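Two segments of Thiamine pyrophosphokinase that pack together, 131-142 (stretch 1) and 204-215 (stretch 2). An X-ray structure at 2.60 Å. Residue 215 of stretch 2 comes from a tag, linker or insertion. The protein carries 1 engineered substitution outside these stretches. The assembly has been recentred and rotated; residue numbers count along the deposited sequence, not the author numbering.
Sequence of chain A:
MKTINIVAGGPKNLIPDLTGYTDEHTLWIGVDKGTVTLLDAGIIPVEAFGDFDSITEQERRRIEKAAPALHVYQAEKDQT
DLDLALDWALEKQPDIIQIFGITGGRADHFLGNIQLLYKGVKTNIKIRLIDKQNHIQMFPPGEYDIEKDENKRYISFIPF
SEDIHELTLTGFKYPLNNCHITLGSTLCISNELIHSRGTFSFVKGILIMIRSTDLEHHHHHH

Stretch 1, residues 131-142: DKQNHIQMFPPG
Stretch 2, residues 204-215: KGILIMIRSTDL

Two strands of one chain, running through His135 to Phe139 and from Leu207 to Ser212, lie side by side as an antiparallel pair. Their N-to-C directions differ by 162° and their axes approach to 4.6 Å. The register can be read from the CA spacing: His135 faces Arg211, Gln137 faces Met209 and Phe139 faces Leu207, each at 5.2 Å between CA atoms, while the alternating pairs sit closer, Ile136 CA to Ile210 CA at 4.7 Å and Met138 CA to Ile208 CA at 4.3 Å. That alternation marks hydrogen-bonded and non-hydrogen-bonded pairs, and phi/psi values near -109/141 for Ile136 and -109/144 for Ile208 are those of extended chain.

Each wide pair closes a ring of two backbone bonds. His135 N donates to Arg211 O at 2.9 Å (N-H...O 143°), and Arg211 N returns to His135 O at 3.0 Å (166°). Gln137 N reaches Met209 O at 3.1 Å (140°), with Met209 N to Gln137 O at 2.7 Å (147°). Phe139 N to Leu207 O measures 2.7 Å (159°) and Leu207 N to Phe139 O 2.9 Å (170°). All six amides and all six carbonyls of these residues are therefore satisfied across the pair. Several of the same carbonyls also accept CA-H contacts from the narrow pairs: Met138 CA lies 3.1 Å from Leu207 O, and Ile136 CA 3.4 Å from Met209 O. Beyond the ladder, Thr213 N makes a weak bond to Gln133 O, 3.3 Å at 124°.

Side chains alternate between the two faces. Ile136, Met138, Ile208 and Ile210 share one, where flexible or branched apolar groups pack without needing polar partners. Ile136 (m, t) sets CG2 3.9 Å from Ile208 CG2 and CG1 4.3 Å from Ile210 CG1. Met138, a selenomethionine (chi1 -90°, chi2 -171°, chi3 24°), brings CG to 3.7 Å from Ile208 CG1, and its CE comes within 3.2 Å of CG2 of Ile206, just before the strand. Ile136, Met138 and Ile208 are buried.

The other face carries His135, Gln137, Phe139, Leu207, Met209 and Arg211. Phe139 (chi1 -62°, chi2 81°) places CE1 4.1 Å from CB of Met209, also a selenomethionine, which meets the ring at its edge. His135 and Arg211, both m at chi1, approach through CB to CB at 4.2 Å, but their ends lead away; Arg211 NH2 is hydrogen-bonded elsewhere in the structure.

At one end, Pro141, whose ring is C-gamma exo, puts CG 3.5 Å from Lys204 CA and CD 3.0 Å from Gly205 O. Gly205, at 106/-176, adopts a backbone that would jam a CB against the preceding carbonyl. At the other, Gln133 CB meets Thr213 CG2 at 3.2 Å, and Lys132 CE touches CD2 of the tag residue Leu215 at 3.3 Å. Altogether 918 Å² is buried, both sides summed.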

ATOM      1  N   ASP A 131      -4.771  -2.324  -4.252  1.00 29.15           N
ATOM      2  CA  ASP A 131      -5.690  -1.912  -5.303  1.00 27.71           C
ATOM      3  C   ASP A 131      -6.477  -3.146  -5.762  1.00 28.07           C
ATOM      4  O   ASP A 131      -6.317  -4.242  -5.213  1.00 28.57           O
ATOM      5  CB  ASP A 131      -4.953  -1.227  -6.470  1.00 25.11           C
ATOM      6  CG  ASP A 131      -4.349  -2.206  -7.467  1.00 47.74           C
ATOM      7  OD1 ASP A 131      -3.490  -3.011  -7.066  1.00 49.17           O
ATOM      8  OD2 ASP A 131      -4.728  -2.163  -8.663  1.00 60.45           O
ATOM      9  N   LYS A 132      -7.343  -2.956  -6.749  1.00 32.72           N
ATOM     10  CA  LYS A 132      -8.180  -4.029  -7.273  1.00 26.01           C
ATOM     11  C   LYS A 132      -7.450  -5.352  -7.565  1.00 25.96           C
ATOM     12  O   LYS A 132      -8.035  -6.423  -7.432  1.00 30.18           O
ATOM     13  CB  LYS A 132      -8.902  -3.524  -8.530  1.00 31.07           C
ATOM     14  CG  LYS A 132      -9.548  -4.601  -9.394  1.00 57.99           C
ATOM     15  CD  LYS A 132      -9.854  -4.054 -10.791  1.00 70.05           C
ATOM     16  CE  LYS A 132     -10.374  -5.134 -11.731  1.00 72.58           C
ATOM     17  NZ  LYS A 132     -11.637  -5.758 -11.244  1.00 74.20           N
ATOM     18  N   GLN A 133      -6.186  -5.301  -7.969  1.00 25.70           N
ATOM     19  CA  GLN A 133      -5.496  -6.555  -8.247  1.00 18.38           C
ATOM     20  C   GLN A 133      -4.042  -6.654  -7.825  1.00 25.67           C
ATOM     21  O   GLN A 133      -3.315  -7.521  -8.311  1.00 31.96           O
ATOM     22  CB  GLN A 133      -5.639  -6.939  -9.737  1.00 15.58           C
ATOM     23  CG  GLN A 133      -5.416  -5.834 -10.747  1.00 20.39           C
ATOM     24  CD  GLN A 133      -5.863  -6.247 -12.149  1.00 38.63           C
ATOM     25  OE1 GLN A 133      -5.308  -7.174 -12.738  1.00 43.93           O
ATOM     26  NE2 GLN A 133      -6.878  -5.564 -12.683  1.00 42.65           N
ATOM     27  N   ASN A 134      -3.622  -5.792  -6.901  1.00 28.31           N
ATOM     28  CA  ASN A 134      -2.242  -5.830  -6.442  1.00 22.44           C
ATOM     29  C   ASN A 134      -2.046  -5.504  -4.962  1.00 20.28           C
ATOM     30  O   ASN A 134      -2.839  -4.781  -4.358  1.00 20.12           O
ATOM     31  CB  ASN A 134      -1.368  -4.879  -7.276  1.00 13.38           C
ATOM     32  CG  ASN A 134      -1.470  -5.142  -8.758  1.00 22.70           C
ATOM     33  OD1 ASN A 134      -2.423  -4.714  -9.410  1.00 35.96           O
ATOM     34  ND2 ASN A 134      -0.497  -5.858  -9.301  1.00 22.06           N
ATOM     35  N   HIS A 135      -0.977  -6.062  -4.398  1.00 10.79           N
ATOM     36  CA  HIS A 135      -0.585  -5.836  -3.016  1.00 21.74           C
ATOM     37  C   HIS A 135       0.914  -5.594  -3.075  1.00 21.88           C
ATOM     38  O   HIS A 135       1.691  -6.485  -3.408  1.00 24.22           O
ATOM     39  CB  HIS A 135      -0.873  -7.061  -2.146  1.00 26.59           C
ATOM     40  CG  HIS A 135      -2.313  -7.220  -1.775  1.00 32.11           C
ATOM     41  ND1 HIS A 135      -2.758  -8.223  -0.941  1.00 33.28           N
ATOM     42  CD2 HIS A 135      -3.408  -6.503  -2.119  1.00 34.09           C
ATOM     43  CE1 HIS A 135      -4.065  -8.115  -0.787  1.00 30.05           C
ATOM     44  NE2 HIS A 135      -4.485  -7.079  -1.491  1.00 27.56           N
ATOM     45  N   ILE A 136       1.328  -4.381  -2.765  1.00 13.90           N
ATOM     46  CA  ILE A 136       2.741  -4.065  -2.815  1.00 15.81           C
ATOM     47  C   ILE A 136       3.290  -3.898  -1.416  1.00 14.16           C
ATOM     48  O   ILE A 136       2.623  -3.333  -0.544  1.00 17.70           O
ATOM     49  CB  ILE A 136       2.978  -2.772  -3.618  1.00 16.81           C
ATOM     50  CG1 ILE A 136       2.442  -2.962  -5.028  1.00 15.45           C
ATOM     51  CG2 ILE A 136       4.470  -2.451  -3.676  1.00 20.17           C
ATOM     52  CD1 ILE A 136       2.189  -1.700  -5.733  1.00 17.24           C
ATOM     53  N   GLN A 137       4.506  -4.391  -1.206  1.00 14.48           N
ATOM     54  CA  GLN A 137       5.149  -4.293   0.097  1.00  9.01           C
ATOM     55  C   GLN A 137       6.656  -4.355  -0.058  1.00 16.30           C
ATOM     56  O   GLN A 137       7.184  -5.088  -0.895  1.00 27.98           O
ATOM     57  CB  GLN A 137       4.685  -5.426   1.007  1.00 12.92           C
ATOM     58  CG  GLN A 137       4.349  -4.999   2.414  1.00 25.97           C
ATOM     59  CD  GLN A 137       3.965  -6.180   3.295  1.00 29.15           C
ATOM     60  OE1 GLN A 137       2.985  -6.883   3.025  1.00 23.73           O
ATOM     61  NE2 GLN A 137       4.739  -6.403   4.356  1.00 25.15           N
HETATM   62  N   MSE A 138       7.344  -3.562   0.749  1.00 28.04           N
HETATM   63  CA  MSE A 138       8.790  -3.520   0.715  1.00 29.50           C
HETATM   64  C   MSE A 138       9.348  -4.162   1.964  1.00 27.08           C
HETATM   65  O   MSE A 138       8.758  -4.071   3.035  1.00 37.70           O
HETATM   66  CB  MSE A 138       9.276  -2.076   0.618  1.00 29.13           C
HETATM   67  CG  MSE A 138       9.451  -1.579  -0.806  1.00 40.01           C
HETATM   68 SE   MSE A 138      10.316   0.150  -0.888  1.00 54.95          SE
HETATM   69  CE  MSE A 138      11.258   0.132   0.802  1.00 75.94           C
ATOM     70  N   PHE A 139      10.486  -4.821   1.832  1.00 27.06           N
ATOM     71  CA  PHE A 139      11.092  -5.453   2.992  1.00 33.77           C
ATOM     72  C   PHE A 139      12.582  -5.212   3.116  1.00 28.96           C
ATOM     73  O   PHE A 139      13.323  -5.181   2.120  1.00 32.50           O
ATOM     74  CB  PHE A 139      10.897  -6.973   2.981  1.00 38.85           C
ATOM     75  CG  PHE A 139       9.467  -7.419   3.027  1.00 30.88           C
ATOM     76  CD1 PHE A 139       8.694  -7.439   1.871  1.00 26.70           C
ATOM     77  CD2 PHE A 139       8.904  -7.855   4.226  1.00 26.26           C
ATOM     78  CE1 PHE A 139       7.375  -7.891   1.904  1.00 29.23           C
ATOM     79  CE2 PHE A 139       7.588  -8.307   4.275  1.00 25.59           C
ATOM     80  CZ  PHE A 139       6.816  -8.328   3.110  1.00 31.35           C
ATOM     81  N   PRO A 140      13.037  -5.008   4.353  1.00 27.31           N
ATOM     82  CA  PRO A 140      14.464  -4.795   4.605  1.00 31.87           C
ATOM     83  C   PRO A 140      15.030  -6.216   4.713  1.00 31.78           C
ATOM     84  O   PRO A 140      14.282  -7.193   4.638  1.00 17.84           O
ATOM     85  CB  PRO A 140      14.475  -4.073   5.953  1.00 22.30           C
ATOM     86  CG  PRO A 140      13.261  -4.660   6.664  1.00 27.38           C
ATOM     87  CD  PRO A 140      12.223  -4.673   5.541  1.00 23.06           C
ATOM     88  N   PRO A 141      16.351  -6.358   4.862  1.00 35.02           N
ATOM     89  CA  PRO A 141      16.860  -7.729   4.974  1.00 30.72           C
ATOM     90  C   PRO A 141      16.179  -8.500   6.118  1.00 33.59           C
ATOM     91  O   PRO A 141      15.832  -7.931   7.148  1.00 38.48           O
ATOM     92  CB  PRO A 141      18.348  -7.506   5.197  1.00 35.80           C
ATOM     93  CG  PRO A 141      18.610  -6.326   4.269  1.00 39.04           C
ATOM     94  CD  PRO A 141      17.447  -5.403   4.611  1.00 34.53           C
ATOM     95  N   GLY A 142      15.971  -9.795   5.922  1.00 40.06           N
ATOM     96  CA  GLY A 142      15.318 -10.595   6.939  1.00 34.17           C
ATOM     97  C   GLY A 142      14.817 -11.884   6.323  1.00 36.06           C
ATOM     98  O   GLY A 142      15.280 -12.265   5.252  1.00 38.40           O
ATOM     99  N   LYS A 204      21.006  -8.459   2.353  1.00 32.04           N
ATOM    100  CA  LYS A 204      21.268  -7.047   2.106  1.00 33.22           C
ATOM    101  C   LYS A 204      20.385  -6.446   1.005  1.00 35.56           C
ATOM    102  O   LYS A 204      20.044  -7.119   0.028  1.00 44.79           O
ATOM    103  CB  LYS A 204      22.749  -6.873   1.747  1.00 43.50           C
ATOM    104  CG  LYS A 204      23.247  -5.430   1.773  1.00 52.36           C
ATOM    105  CD  LYS A 204      24.750  -5.361   1.501  1.00 52.78           C
ATOM    106  CE  LYS A 204      25.310  -3.986   1.816  1.00 50.99           C
ATOM    107  NZ  LYS A 204      25.199  -3.685   3.271  1.00 48.43           N
ATOM    108  N   GLY A 205      20.026  -5.172   1.168  1.00 35.31           N
ATOM    109  CA  GLY A 205      19.190  -4.500   0.185  1.00 25.73           C
ATOM    110  C   GLY A 205      17.740  -4.262   0.589  1.00 29.80           C
ATOM    111  O   GLY A 205      17.317  -4.543   1.713  1.00 20.78           O
ATOM    112  N   ILE A 206      16.972  -3.726  -0.350  1.00 49.07           N
ATOM    113  CA  ILE A 206      15.559  -3.432  -0.137  1.00 50.34           C
ATOM    114  C   ILE A 206      14.789  -4.189  -1.198  1.00 43.47           C
ATOM    115  O   ILE A 206      14.985  -3.974  -2.390  1.00 37.54           O
ATOM    116  CB  ILE A 206      15.283  -1.935  -0.308  1.00 56.65           C
ATOM    117  CG1 ILE A 206      16.154  -1.147   0.666  1.00 64.81           C
ATOM    118  CG2 ILE A 206      13.807  -1.639  -0.082  1.00 50.05           C
ATOM    119  CD1 ILE A 206      16.206   0.324   0.363  1.00 71.29           C
ATOM    120  N   LEU A 207      13.912  -5.083  -0.767  1.00 46.63           N
ATOM    121  CA  LEU A 207      13.147  -5.873  -1.715  1.00 40.72           C
ATOM    122  C   LEU A 207      11.688  -5.433  -1.787  1.00 37.54           C
ATOM    123  O   LEU A 207      11.082  -5.074  -0.772  1.00 40.03           O
ATOM    124  CB  LEU A 207      13.214  -7.339  -1.322  1.00 38.11           C
ATOM    125  CG  LEU A 207      12.682  -8.292  -2.382  1.00 41.08           C
ATOM    126  CD1 LEU A 207      13.703  -8.372  -3.525  1.00 47.84           C
ATOM    127  CD2 LEU A 207      12.438  -9.670  -1.769  1.00 32.71           C
ATOM    128  N   ILE A 208      11.132  -5.449  -2.995  1.00 33.61           N
ATOM    129  CA  ILE A 208       9.735  -5.081  -3.194  1.00 24.11           C
ATOM    130  C   ILE A 208       9.006  -6.366  -3.535  1.00 26.21           C
ATOM    131  O   ILE A 208       9.563  -7.232  -4.211  1.00 30.81           O
ATOM    132  CB  ILE A 208       9.553  -4.100  -4.373  1.00 18.34           C
ATOM    133  CG1 ILE A 208      10.421  -2.865  -4.163  1.00 23.06           C
ATOM    134  CG2 ILE A 208       8.078  -3.667  -4.470  1.00 17.79           C
ATOM    135  CD1 ILE A 208      10.392  -1.896  -5.329  1.00  8.18           C
HETATM  136  N   MSE A 209       7.773  -6.501  -3.066  1.00 15.76           N
HETATM  137  CA  MSE A 209       7.000  -7.693  -3.363  1.00 17.35           C
HETATM  138  C   MSE A 209       5.646  -7.319  -3.909  1.00 27.44           C
HETATM  139  O   MSE A 209       4.857  -6.653  -3.244  1.00 40.60           O
HETATM  140  CB  MSE A 209       6.803  -8.555  -2.119  1.00 24.86           C
HETATM  141  CG  MSE A 209       5.916  -9.788  -2.367  1.00 29.51           C
HETATM  142 SE   MSE A 209       5.385 -10.751  -0.760  1.00 55.87          SE
HETATM  143  CE  MSE A 209       6.375 -12.382  -0.993  1.00114.76           C
ATOM    144  N   ILE A 210       5.381  -7.749  -5.131  1.00 29.11           N
ATOM    145  CA  ILE A 210       4.106  -7.479  -5.763  1.00 31.65           C
ATOM    146  C   ILE A 210       3.341  -8.787  -5.887  1.00 31.68           C
ATOM    147  O   ILE A 210       3.811  -9.742  -6.505  1.00 42.41           O
ATOM    148  CB  ILE A 210       4.272  -6.893  -7.188  1.00 38.76           C
ATOM    149  CG1 ILE A 210       5.093  -5.604  -7.146  1.00 39.78           C
ATOM    150  CG2 ILE A 210       2.893  -6.653  -7.815  1.00  9.34           C
ATOM    151  CD1 ILE A 210       6.570  -5.828  -6.929  1.00 45.35           C
ATOM    152  N   ARG A 211       2.172  -8.839  -5.270  1.00 25.61           N
ATOM    153  CA  ARG A 211       1.330 -10.013  -5.369  1.00 20.90           C
ATOM    154  C   ARG A 211       0.190  -9.503  -6.247  1.00 31.72           C
ATOM    155  O   ARG A 211      -0.404  -8.456  -5.964  1.00 35.87           O
ATOM    156  CB  ARG A 211       0.877 -10.445  -3.977  1.00 13.52           C
ATOM    157  CG  ARG A 211       2.088 -10.618  -3.049  1.00 17.51           C
ATOM    158  CD  ARG A 211       1.752 -11.351  -1.776  1.00 22.27           C
ATOM    159  NE  ARG A 211       1.177 -12.662  -2.065  1.00 35.30           N
ATOM    160  CZ  ARG A 211       0.896 -13.579  -1.141  1.00 34.73           C
ATOM    161  NH1 ARG A 211       1.141 -13.327   0.143  1.00 43.21           N
ATOM    162  NH2 ARG A 211       0.362 -14.743  -1.500  1.00 21.52           N
ATOM    163  N   SER A 212      -0.070 -10.207  -7.346  1.00 37.25           N
ATOM    164  CA  SER A 212      -1.098  -9.780  -8.279  1.00 31.40           C
ATOM    165  C   SER A 212      -1.959 -10.865  -8.901  1.00 36.32           C
ATOM    166  O   SER A 212      -1.852 -12.047  -8.566  1.00 35.13           O
ATOM    167  CB  SER A 212      -0.458  -8.942  -9.387  1.00 28.38           C
ATOM    168  OG  SER A 212       0.845  -9.402  -9.691  1.00 37.13           O
ATOM    169  N   THR A 213      -2.816 -10.442  -9.821  1.00 36.67           N
ATOM    170  CA  THR A 213      -3.725 -11.349 -10.497  1.00 33.65           C
ATOM    171  C   THR A 213      -4.035 -10.805 -11.879  1.00 41.22           C
ATOM    172  O   THR A 213      -3.770  -9.642 -12.163  1.00 42.68           O
ATOM    173  CB  THR A 213      -5.026 -11.466  -9.711  1.00 40.32           C
ATOM    174  OG1 THR A 213      -5.833 -12.499 -10.277  1.00 47.09           O
ATOM    175  CG2 THR A 213      -5.789 -10.154  -9.759  1.00 37.21           C
ATOM    176  N   ASP A 214      -4.584 -11.649 -12.745  1.00 51.71           N
ATOM    177  CA  ASP A 214      -4.948 -11.216 -14.092  1.00 49.56           C
ATOM    178  C   ASP A 214      -6.452 -11.036 -14.194  1.00 54.48           C
ATOM    179  O   ASP A 214      -6.978 -10.800 -15.279  1.00 59.75           O
ATOM    180  CB  ASP A 214      -4.489 -12.236 -15.134  1.00 48.13           C
ATOM    181  CG  ASP A 214      -3.018 -12.120 -15.445  1.00 58.10           C
ATOM    182  OD1 ASP A 214      -2.515 -12.883 -16.298  1.00 60.29           O
ATOM    183  OD2 ASP A 214      -2.363 -11.256 -14.833  1.00 61.44           O
ATOM    184  N   LEU A 215      -7.132 -11.145 -13.055  1.00 52.95           N
ATOM    185  CA  LEU A 215      -8.586 -11.012 -12.980  1.00 63.68           C
ATOM    186  C   LEU A 215      -9.270 -12.266 -13.517  1.00 83.20           C
ATOM    187  O   LEU A 215     -10.033 -12.894 -12.747  1.00 39.05           O
ATOM    188  CB  LEU A 215      -9.068  -9.774 -13.759  1.00 54.75           C
ATOM    189  CG  LEU A 215      -8.750  -8.398 -13.152  1.00 53.20           C
ATOM    190  CD1 LEU A 215      -9.277  -7.286 -14.053  1.00 39.86           C
ATOM    191  CD2 LEU A 215      -9.366  -8.298 -11.757  1.00 52.48           C
TER